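Local structure of transcriptional regulator, TetR family (Agrobacterium tumefaciens, 3C2B) at residues G128-L131 with L132-R136; I67-Q70 with Q71-R75; A86-L89 with A90-E94; S191-A194 with K195-V198. The protein probably binds regulatory DNA through an N-terminal helix-turn-helix domain and so controls transcription, as other TetR-family regulators do. All coordinates share one frame; numbering follows the deposited sequence.

Contact 1. Residues G128-L131 with L132-R136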
loop_
_atom_site.group_PDB
_atom_site.type_symbol
_atom_site.label_atom_id
_atom_site.label_comp_id
_atom_site.label_asym_id
_atom_site.label_seq_id
_atom_site.Cartn_x
_atom_site.Cartn_y
_atom_site.Cartn_z
ATOM N N GLY A 128 12.522 3.601 8.213
ATOM C CA GLY A 128 11.753 2.630 7.429
ATOM C C GLY A 128 11.937 1.197 7.908
ATOM O O GLY A 128 10.970 0.431 7.968
ATOM N N ASP A 129 13.178 0.855 8.280
ATOM C CA ASP A 129 13.525 -0.512 8.718
ATOM C C ASP A 129 12.851 -0.857 10.034
ATOM O O ASP A 129 12.531 -2.018 10.281
ATOM C CB ASP A 129 15.047 -0.725 8.848
ATOM C CG ASP A 129 15.836 -0.159 7.668
ATOM O OD1 ASP A 129 15.811 1.085 7.477
ATOM O OD2 ASP A 129 16.496 -0.948 6.958
ATOM N N LEU A 130 12.627 0.160 10.866
ATOM C CA LEU A 130 11.979 -0.033 12.153
ATOM C C LEU A 130 10.519 -0.455 11.984
ATOM O O LEU A 130 10.030 -1.326 12.701
ATOM C CB LEU A 130 12.090 1.233 13.002
ATOM C CG LEU A 130 12.721 1.006 14.373
ATOM C CD1 LEU A 130 13.046 2.346 15.053
ATOM C CD2 LEU A 130 11.802 0.149 15.230
ATOM N N LEU A 131 9.819 0.149 11.032
ATOM C CA LEU A 131 8.444 -0.277 10.746
ATOM C C LEU A 131 8.472 -1.585 9.967
ATOM O O LEU A 131 7.661 -2.484 10.211
ATOM C CB LEU A 131 7.668 0.791 9.969
ATOM C CG LEU A 131 7.121 2.047 10.665
ATOM C CD1 LEU A 131 6.434 1.744 11.989
ATOM C CD2 LEU A 131 8.244 3.011 10.869
ATOM N N LEU A 132 9.430 -1.687 9.045
ATOM C CA LEU A 132 9.608 -2.883 8.241
ATOM C C LEU A 132 9.930 -4.121 9.130
ATOM O O LEU A 132 9.358 -5.209 8.941
ATOM C CB LEU A 132 10.740 -2.633 7.221
ATOM C CG LEU A 132 10.553 -2.792 5.706
ATOM C CD1 LEU A 132 9.134 -2.477 5.278
ATOM C CD2 LEU A 132 11.583 -1.923 4.962
ATOM N N GLU A 133 10.835 -3.943 10.096
ATOM C CA GLU A 133 11.331 -5.066 10.880
ATOM C C GLU A 133 10.484 -5.358 12.107
ATOM O O GLU A 133 10.412 -6.511 12.509
ATOM C CB GLU A 133 12.794 -4.860 11.319
ATOM C CG GLU A 133 13.849 -4.824 10.209
ATOM C CD GLU A 133 15.156 -4.163 10.669
ATOM O OE1 GLU A 133 16.242 -4.718 10.399
ATOM O OE2 GLU A 133 15.097 -3.080 11.307
ATOM N N ARG A 134 9.858 -4.338 12.705
ATOM C CA ARG A 134 9.262 -4.471 14.038
ATOM C C ARG A 134 7.807 -4.042 14.081
ATOM O O ARG A 134 7.069 -4.411 15.007
ATOM C CB ARG A 134 10.076 -3.657 15.059
ATOM C CG ARG A 134 11.593 -3.602 14.775
ATOM C CD ARG A 134 12.384 -3.133 16.024
ATOM N NE ARG A 134 13.745 -2.739 15.651
ATOM C CZ ARG A 134 14.544 -1.970 16.394
ATOM N NH1 ARG A 134 14.133 -1.487 17.563
ATOM N NH2 ARG A 134 15.762 -1.677 15.962
ATOM N N GLY A 135 7.427 -3.243 13.079
ATOM C CA GLY A 135 6.120 -2.602 12.975
ATOM C C GLY A 135 4.912 -3.511 12.881
ATOM O O GLY A 135 3.816 -3.117 13.286
ATOM N N ARG A 136 5.076 -4.725 12.366
ATOM C CA ARG A 136 3.898 -5.550 12.151
ATOM C C ARG A 136 4.043 -6.969 12.683
ATOM O O ARG A 136 3.270 -7.844 12.331
ATOM C CB ARG A 136 3.556 -5.559 10.664
ATOM C CG ARG A 136 2.044 -5.628 10.346
ATOM C CD ARG A 136 1.870 -5.650 8.838
ATOM N NE ARG A 136 2.330 -6.898 8.217
ATOM C CZ ARG A 136 2.955 -6.954 7.038
ATOM N NH1 ARG A 136 3.236 -5.822 6.382
ATOM N NH2 ARG A 136 3.303 -8.128 6.510
#
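Four backbone bonds from residue i+4 back to residue i tie Leu132, Glu133, Arg134 and Gly135 to Gly128, Asp129, Leu130 and Leu131, and their geometry worsens along the series, the N-H to acceptor angle falling from 158° at Leu132 to 128° at Gly135, whose bond is weak. Leu132 N meets Gly128 O at 2.8 Å, and Arg134 N is 3.0 Å from Leu130 O. Glu133 CG lies beside its own backbone N (chi1 -66°), and from there an extended chain runs back along the helix until OE2 is 3.4 Å from Asp129 CB. OE2 also comes within 3.0 Å of Asp129 O, two acceptors facing each other without a hydrogen bond. The like carboxylates stay farther apart, Asp129 OD2 being 5.0 Å from Glu133 OE2, and solvent probably screens them, since Glu133 is exposed. Leu130 CD2 sits over one face of the Arg134 guanidinium toward its rim and 3.4 Å from Arg134 CD, although this arginine has a second conformer, making the pairing doubtful in detail. Gly135, having no CB, avoids running into Leu131 O, and Arg136 after it holds the N-cap position of the next helix. Leu131 packs on Ile67 of helix 59-71 and Ala116 of helix 107-120. Arg136 pairs with Asp140 and with Asp175 of the second subunit. The chemistry thus divides the stretch: leucines pack on helices 59-71 and 107-120, Glu133 and Arg134 occupy the exposed side, and Arg136 is bound by carboxylates of both subunits.

Contact 2. Residues I67-Q70 with Q71-R75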
loop_
_atom_site.group_PDB
_atom_site.type_symbol
_atom_site.label_atom_id
_atom_site.label_comp_id
_atom_site.label_asym_id
_atom_site.label_seq_id
_atom_site.Cartn_x
_atom_site.Cartn_y
_atom_site.Cartn_z
ATOM N N ILE A 67 8.512 5.912 17.166
ATOM C CA ILE A 67 8.169 4.616 16.558
ATOM C C ILE A 67 8.232 3.458 17.587
ATOM O O ILE A 67 7.307 2.643 17.643
ATOM C CB ILE A 67 9.050 4.299 15.315
ATOM C CG1 ILE A 67 8.749 5.297 14.187
ATOM C CG2 ILE A 67 8.857 2.839 14.843
ATOM C CD1 ILE A 67 9.601 5.149 12.916
ATOM N N THR A 68 9.298 3.386 18.398
ATOM C CA THR A 68 9.424 2.280 19.362
ATOM C C THR A 68 8.582 2.479 20.632
ATOM O O THR A 68 8.253 1.499 21.304
ATOM C CB THR A 68 10.887 1.942 19.711
ATOM O OG1 THR A 68 11.454 2.989 20.505
ATOM C CG2 THR A 68 11.709 1.750 18.440
ATOM N N PHE A 69 8.252 3.729 20.963
ATOM C CA PHE A 69 7.297 4.053 22.043
ATOM C C PHE A 69 5.902 3.578 21.638
ATOM O O PHE A 69 5.199 2.977 22.442
ATOM C CB PHE A 69 7.292 5.576 22.316
ATOM C CG PHE A 69 6.170 6.063 23.221
ATOM C CD1 PHE A 69 6.192 5.811 24.597
ATOM C CD2 PHE A 69 5.111 6.817 22.702
ATOM C CE1 PHE A 69 5.157 6.277 25.437
ATOM C CE2 PHE A 69 4.076 7.293 23.545
ATOM C CZ PHE A 69 4.103 7.026 24.909
ATOM N N GLN A 70 5.510 3.840 20.386
ATOM C CA GLN A 70 4.195 3.420 19.931
ATOM C C GLN A 70 4.089 1.895 19.821
ATOM O O GLN A 70 3.159 1.291 20.369
ATOM C CB GLN A 70 3.822 4.097 18.621
ATOM C CG GLN A 70 2.501 3.615 18.032
ATOM C CD GLN A 70 1.257 4.088 18.800
ATOM O OE1 GLN A 70 1.345 4.797 19.805
ATOM N NE2 GLN A 70 0.086 3.691 18.304
ATOM N N GLN A 71 5.058 1.297 19.124
ATOM C CA GLN A 71 5.187 -0.161 18.983
ATOM C C GLN A 71 5.015 -0.878 20.334
ATOM O O GLN A 71 4.609 -2.037 20.358
ATOM C CB GLN A 71 6.520 -0.551 18.276
ATOM C CG GLN A 71 6.516 -0.279 16.726
ATOM C CD GLN A 71 7.822 -0.621 15.950
ATOM O OE1 GLN A 71 8.841 -0.984 16.519
ATOM N NE2 GLN A 71 7.776 -0.459 14.647
ATOM N N SER A 72 5.286 -0.169 21.440
ATOM C CA SER A 72 5.144 -0.686 22.821
ATOM C C SER A 72 3.712 -0.780 23.345
ATOM O O SER A 72 3.432 -1.573 24.244
ATOM C CB SER A 72 5.923 0.191 23.821
ATOM O OG SER A 72 7.315 0.031 23.675
ATOM N N LYS A 73 2.831 0.063 22.820
ATOM C CA LYS A 73 1.486 0.197 23.346
ATOM C C LYS A 73 0.493 -0.609 22.531
ATOM O O LYS A 73 -0.711 -0.534 22.780
ATOM C CB LYS A 73 1.034 1.659 23.311
ATOM C CG LYS A 73 2.031 2.695 23.807
ATOM C CD LYS A 73 1.887 3.972 22.961
ATOM C CE LYS A 73 0.544 4.683 23.200
ATOM N NZ LYS A 73 0.156 5.577 22.068
ATOM N N VAL A 74 0.972 -1.355 21.540
ATOM C CA VAL A 74 0.045 -2.054 20.640
ATOM C C VAL A 74 -0.582 -3.310 21.276
ATOM O O VAL A 74 0.017 -3.951 22.158
ATOM C CB VAL A 74 0.628 -2.330 19.198
ATOM C CG1 VAL A 74 0.831 -1.021 18.434
ATOM C CG2 VAL A 74 1.915 -3.179 19.228
ATOM N N ARG A 75 -1.804 -3.613 20.826
ATOM C CA ARG A 75 -2.550 -4.816 21.200
ATOM C C ARG A 75 -1.689 -6.078 21.076
ATOM O O ARG A 75 -1.098 -6.336 20.016
ATOM C CB ARG A 75 -3.807 -4.949 20.319
ATOM C CG ARG A 75 -4.988 -5.585 21.036
ATOM C CD ARG A 75 -6.145 -5.917 20.107
ATOM N NE ARG A 75 -6.155 -7.316 19.673
ATOM C CZ ARG A 75 -6.429 -8.361 20.457
ATOM N NH1 ARG A 75 -6.691 -8.196 21.744
ATOM N NH2 ARG A 75 -6.422 -9.588 19.956
#
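Gln70 and Lys73 meet because both chains bend: Gln70 sends CG trans to its backbone N (chi1 175°) and then folds at chi2 (72°), while Lys73 kinks at chi2 and again at chi3 (68°). The two cross at about a right angle, and Lys73 NZ gives a 2.7 Å hydrogen bond to Gln70 OE1, lying in the plane of the amide carbonyl. Lysine suits the place because its ammonium reaches this amide while its methylenes lie along the Phe69 ring: Lys73 CD sits over one face, toward the rim, in a CH-pi contact 4.3 Å from the Phe69 centroid. This is the end of helix 59-71, which follows the predicted helix-turn-helix and, as in TetR relatives, links it to the regulatory domain: Phe69 packs on Leu21 of helix 15-31, Gln70 on Leu112 of helix 107-120. Gln71 N still bonds Ile67 O at 3.0 Å, but Lys73 N turns to Gln70 O, 2.8 Å away, a tighter i to i+3 step. Ser72, short and hydroxylated, bonds back to the preceding turn, OG reaching Thr68 O at 2.9 Å in the plane of that carbonyl. Gln71 runs alongside Ile67, NE2 3.5 Å from Ile67 CG2, with that amide bonded to Leu130 O.

Contact 3. Residues A86-L89 with A90-E94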
loop_
_atom_site.group_PDB
_atom_site.type_symbol
_atom_site.label_atom_id
_atom_site.label_comp_id
_atom_site.label_asym_id
_atom_site.label_seq_id
_atom_site.Cartn_x
_atom_site.Cartn_y
_atom_site.Cartn_z
ATOM N N ALA A 86 -13.145 -26.345 11.907
ATOM C CA ALA A 86 -13.308 -25.543 10.718
ATOM C C ALA A 86 -14.050 -24.210 10.976
ATOM O O ALA A 86 -13.580 -23.162 10.525
ATOM C CB ALA A 86 -13.937 -26.351 9.573
ATOM N N PRO A 87 -15.200 -24.237 11.704
ATOM C CA PRO A 87 -15.868 -22.961 12.092
ATOM C C PRO A 87 -14.979 -22.025 12.931
ATOM O O PRO A 87 -15.016 -20.819 12.724
ATOM C CB PRO A 87 -17.051 -23.410 12.967
ATOM C CG PRO A 87 -17.202 -24.884 12.741
ATOM C CD PRO A 87 -15.929 -25.429 12.199
ATOM N N GLN A 88 -14.242 -22.572 13.908
ATOM C CA GLN A 88 -13.271 -21.796 14.677
ATOM C C GLN A 88 -12.220 -21.170 13.752
ATOM O O GLN A 88 -11.837 -20.011 13.937
ATOM C CB GLN A 88 -12.510 -22.679 15.629
ATOM C CG GLN A 88 -12.902 -22.673 17.042
ATOM C CD GLN A 88 -12.115 -23.751 17.773
ATOM O OE1 GLN A 88 -12.356 -24.936 17.576
ATOM N NE2 GLN A 88 -11.129 -23.341 18.568
ATOM N N LEU A 89 -11.717 -21.961 12.809
ATOM C CA LEU A 89 -10.720 -21.471 11.876
ATOM C C LEU A 89 -11.282 -20.295 11.080
ATOM O O LEU A 89 -10.657 -19.237 11.012
ATOM C CB LEU A 89 -10.291 -22.570 10.917
ATOM C CG LEU A 89 -8.907 -22.537 10.239
ATOM C CD1 LEU A 89 -8.965 -22.946 8.758
ATOM C CD2 LEU A 89 -8.096 -21.275 10.462
ATOM N N ALA A 90 -12.471 -20.484 10.497
ATOM C CA ALA A 90 -13.099 -19.476 9.658
ATOM C C ALA A 90 -13.322 -18.195 10.458
ATOM O O ALA A 90 -13.003 -17.100 10.005
ATOM C CB ALA A 90 -14.438 -20.007 9.068
ATOM N N ASP A 91 -13.865 -18.365 11.659
ATOM C CA ASP A 91 -14.137 -17.260 12.578
ATOM C C ASP A 91 -12.890 -16.508 12.940
ATOM O O ASP A 91 -12.909 -15.302 12.876
ATOM C CB ASP A 91 -14.858 -17.733 13.878
ATOM C CG ASP A 91 -16.318 -18.117 13.636
ATOM O OD1 ASP A 91 -16.815 -17.958 12.489
ATOM O OD2 ASP A 91 -16.969 -18.584 14.588
ATOM N N HIS A 92 -11.839 -17.224 13.369
ATOM C CA HIS A 92 -10.540 -16.610 13.699
ATOM C C HIS A 92 -9.947 -15.827 12.528
ATOM O O HIS A 92 -9.323 -14.763 12.703
ATOM C CB HIS A 92 -9.535 -17.679 14.109
ATOM C CG HIS A 92 -9.738 -18.201 15.499
ATOM N ND1 HIS A 92 -10.033 -17.382 16.563
ATOM C CD2 HIS A 92 -9.625 -19.452 16.012
ATOM C CE1 HIS A 92 -10.112 -18.106 17.671
ATOM N NE2 HIS A 92 -9.856 -19.365 17.365
ATOM N N LEU A 93 -10.090 -16.370 11.337
ATOM C CA LEU A 93 -9.543 -15.689 10.158
ATOM C C LEU A 93 -10.315 -14.432 9.840
ATOM O O LEU A 93 -9.713 -13.451 9.461
ATOM C CB LEU A 93 -9.496 -16.594 8.965
ATOM C CG LEU A 93 -8.484 -17.751 8.991
ATOM C CD1 LEU A 93 -8.790 -18.682 7.825
ATOM C CD2 LEU A 93 -7.003 -17.264 8.939
ATOM N N GLU A 94 -11.641 -14.427 10.012
ATOM C CA GLU A 94 -12.375 -13.180 9.829
ATOM C C GLU A 94 -11.986 -12.125 10.876
ATOM O O GLU A 94 -11.839 -10.956 10.540
ATOM C CB GLU A 94 -13.889 -13.402 9.878
ATOM C CG GLU A 94 -14.421 -14.223 8.693
ATOM C CD GLU A 94 -15.954 -14.268 8.647
ATOM O OE1 GLU A 94 -16.622 -13.255 8.966
ATOM O OE2 GLU A 94 -16.492 -15.325 8.286
#
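The His92 imidazole and the Asp91 carboxylate each have a carbonyl oxygen from the preceding turn close by. Gln88 O approaches the imidazole obliquely, 3.1 Å from His92 CD2, while Pro87 O stands over the carboxylate, 3.1 Å from Asp91 CG and almost equally far from its two oxygens; with acceptors on both sides, no bond forms there. On the inner side Leu89 CD2 touches Leu93 CD1 at 3.8 Å. Set anti to the carbonyl carbon (chi1 -69°), Leu93 CG carries its branch back toward Leu89. These leucines suit a buried side, Leu89 packing on Tyr155 and Leu93 on Phe201 of helix 190-205. Pro87 fits the first turn of helix 86-104, where its missing N-H costs no helical bond, and small Ala86 packs against Val210 and Leu214 of helix 208-214. The Gln88 amide is held by Ser85 just before the helix. The carbonyls near the two flat groups spend their bonding on the backbone: Asp91 N reaches Pro87 O at 2.9 Å and His92 N reaches Gln88 O at 2.8 Å. Chemically this is an amphipathic helix start, its carbonyl oxygens satisfied by main-chain N-H groups, with polar Gln88 and Asp91 on the exposed side and the leucines on the buried one.

Contact 4. Residues S191-A194 with K195-V198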
loop_
_atom_site.group_PDB
_atom_site.type_symbol
_atom_site.label_atom_id
_atom_site.label_comp_id
_atom_site.label_asym_id
_atom_site.label_seq_id
_atom_site.Cartn_x
_atom_site.Cartn_y
_atom_site.Cartn_z
ATOM N N SER A 191 -16.016 -5.288 8.268
ATOM C CA SER A 191 -16.658 -6.551 8.510
ATOM C C SER A 191 -16.923 -7.316 7.224
ATOM O O SER A 191 -16.644 -8.513 7.138
ATOM C CB SER A 191 -18.007 -6.296 9.173
ATOM O OG SER A 191 -18.203 -7.300 10.103
ATOM N N ALA A 192 -17.528 -6.643 6.248
ATOM C CA ALA A 192 -17.842 -7.266 4.958
ATOM C C ALA A 192 -16.557 -7.598 4.211
ATOM O O ALA A 192 -16.444 -8.650 3.593
ATOM C CB ALA A 192 -18.727 -6.348 4.103
ATOM N N ARG A 193 -15.572 -6.717 4.283
ATOM C CA ARG A 193 -14.301 -6.964 3.626
ATOM C C ARG A 193 -13.596 -8.193 4.176
ATOM O O ARG A 193 -13.055 -8.997 3.418
ATOM C CB ARG A 193 -13.394 -5.715 3.696
ATOM C CG ARG A 193 -11.974 -5.943 3.124
ATOM C CD ARG A 193 -12.038 -6.641 1.715
ATOM N NE ARG A 193 -12.866 -5.839 0.810
ATOM C CZ ARG A 193 -13.448 -6.278 -0.306
ATOM N NH1 ARG A 193 -14.174 -5.440 -1.038
ATOM N NH2 ARG A 193 -13.322 -7.549 -0.694
ATOM N N ALA A 194 -13.591 -8.341 5.509
ATOM C CA ALA A 194 -12.988 -9.525 6.140
ATOM C C ALA A 194 -13.623 -10.879 5.756
ATOM O O ALA A 194 -12.892 -11.849 5.505
ATOM C CB ALA A 194 -12.969 -9.369 7.675
ATOM N N LYS A 195 -14.962 -10.939 5.773
ATOM C CA LYS A 195 -15.739 -12.073 5.275
ATOM C C LYS A 195 -15.363 -12.435 3.829
ATOM O O LYS A 195 -15.101 -13.593 3.520
ATOM C CB LYS A 195 -17.242 -11.764 5.332
ATOM C CG LYS A 195 -18.127 -12.999 5.070
ATOM C CD LYS A 195 -19.610 -12.788 5.397
ATOM C CE LYS A 195 -19.904 -13.172 6.868
ATOM N NZ LYS A 195 -18.986 -12.479 7.872
ATOM N N LYS A 196 -15.331 -11.441 2.953
ATOM C CA LYS A 196 -14.972 -11.647 1.535
ATOM C C LYS A 196 -13.555 -12.180 1.379
ATOM O O LYS A 196 -13.313 -13.119 0.614
ATOM C CB LYS A 196 -15.121 -10.337 0.762
ATOM C CG LYS A 196 -16.580 -9.922 0.609
ATOM C CD LYS A 196 -16.757 -8.561 -0.124
ATOM C CE LYS A 196 -18.241 -8.280 -0.330
ATOM N NZ LYS A 196 -18.500 -6.820 -0.454
ATOM N N ALA A 197 -12.613 -11.603 2.132
ATOM C CA ALA A 197 -11.209 -12.040 2.058
ATOM C C ALA A 197 -10.999 -13.516 2.588
ATOM O O ALA A 197 -10.166 -14.275 2.067
ATOM C CB ALA A 197 -10.362 -11.055 2.813
ATOM N N VAL A 198 -11.781 -13.892 3.599
ATOM C CA VAL A 198 -11.775 -15.238 4.153
ATOM C C VAL A 198 -12.358 -16.246 3.179
ATOM O O VAL A 198 -11.747 -17.315 3.014
ATOM C CB VAL A 198 -12.408 -15.313 5.573
ATOM C CG1 VAL A 198 -12.492 -16.773 6.088
ATOM C CG2 VAL A 198 -11.540 -14.531 6.536
#
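Arg193 O takes the N-H of Ala197 at 2.9 Å, the shortest of four successive backbone bonds that join the two turns; the longest, from Lys195 N to Ser191 O at 3.3 Å, is also nearly straight (175°). Above this frame Arg193 and Lys196 cross at about a right angle. A first torsion of 175° carries the arginine chain away from its own N, and two further bends bring the guanidinium over the extended lysine: Lys196 CD lies against one face, and Arg193 NH2 is 3.6 Å from Lys196 CB. Aliphatic methylenes thus support a charged plane, while the like-charged ends, Arg193 NH1 and Lys196 NZ, stay 4.6 Å apart. Arg193 NH2 forms a salt bridge with Glu163 of the second subunit, whose Arg166 is also nearby, so the carboxylate probably balances the cluster of positive charge. Helix 190-205 is one of the long C-terminal helices, and this reach to the partner is consistent with the helical dimer interface usual in TetR-family regulators. Small Ala194 and Ala197 permit close approach of neighbouring helices, Ala194 touching Ala97 and Ala197 touching Ile172. Val198 CG2 rests 3.2 Å from Ala194 O, and the side chain packs on Leu93 and Phe168. Lys195, its chain bent at chi3 and chi4, forms a salt bridge through NZ with Glu94.

Overall arrangement
Contacts 1 and 2 form one touching pair and contacts 3 and 4 another, with centres 11 Å and 12 Å apart; between the pairs the centres lie 26 to 28 Å apart. Contact 2 is a surface contact, while the other three are partly buried. The first pair joins the ends of helices 59-71 and 127-134, where irregular backbone bonds are supplemented by side-chain amides and a hydroxyl. The second joins helices 86-104 and 190-205, both regular here, through small or branched apolar residues and a Glu94-Lys195 salt bridge between exposed or partly exposed side chains. Contacts 1 and 4 each send an arginine to the second subunit, which touches neither contact 2 nor contact 3.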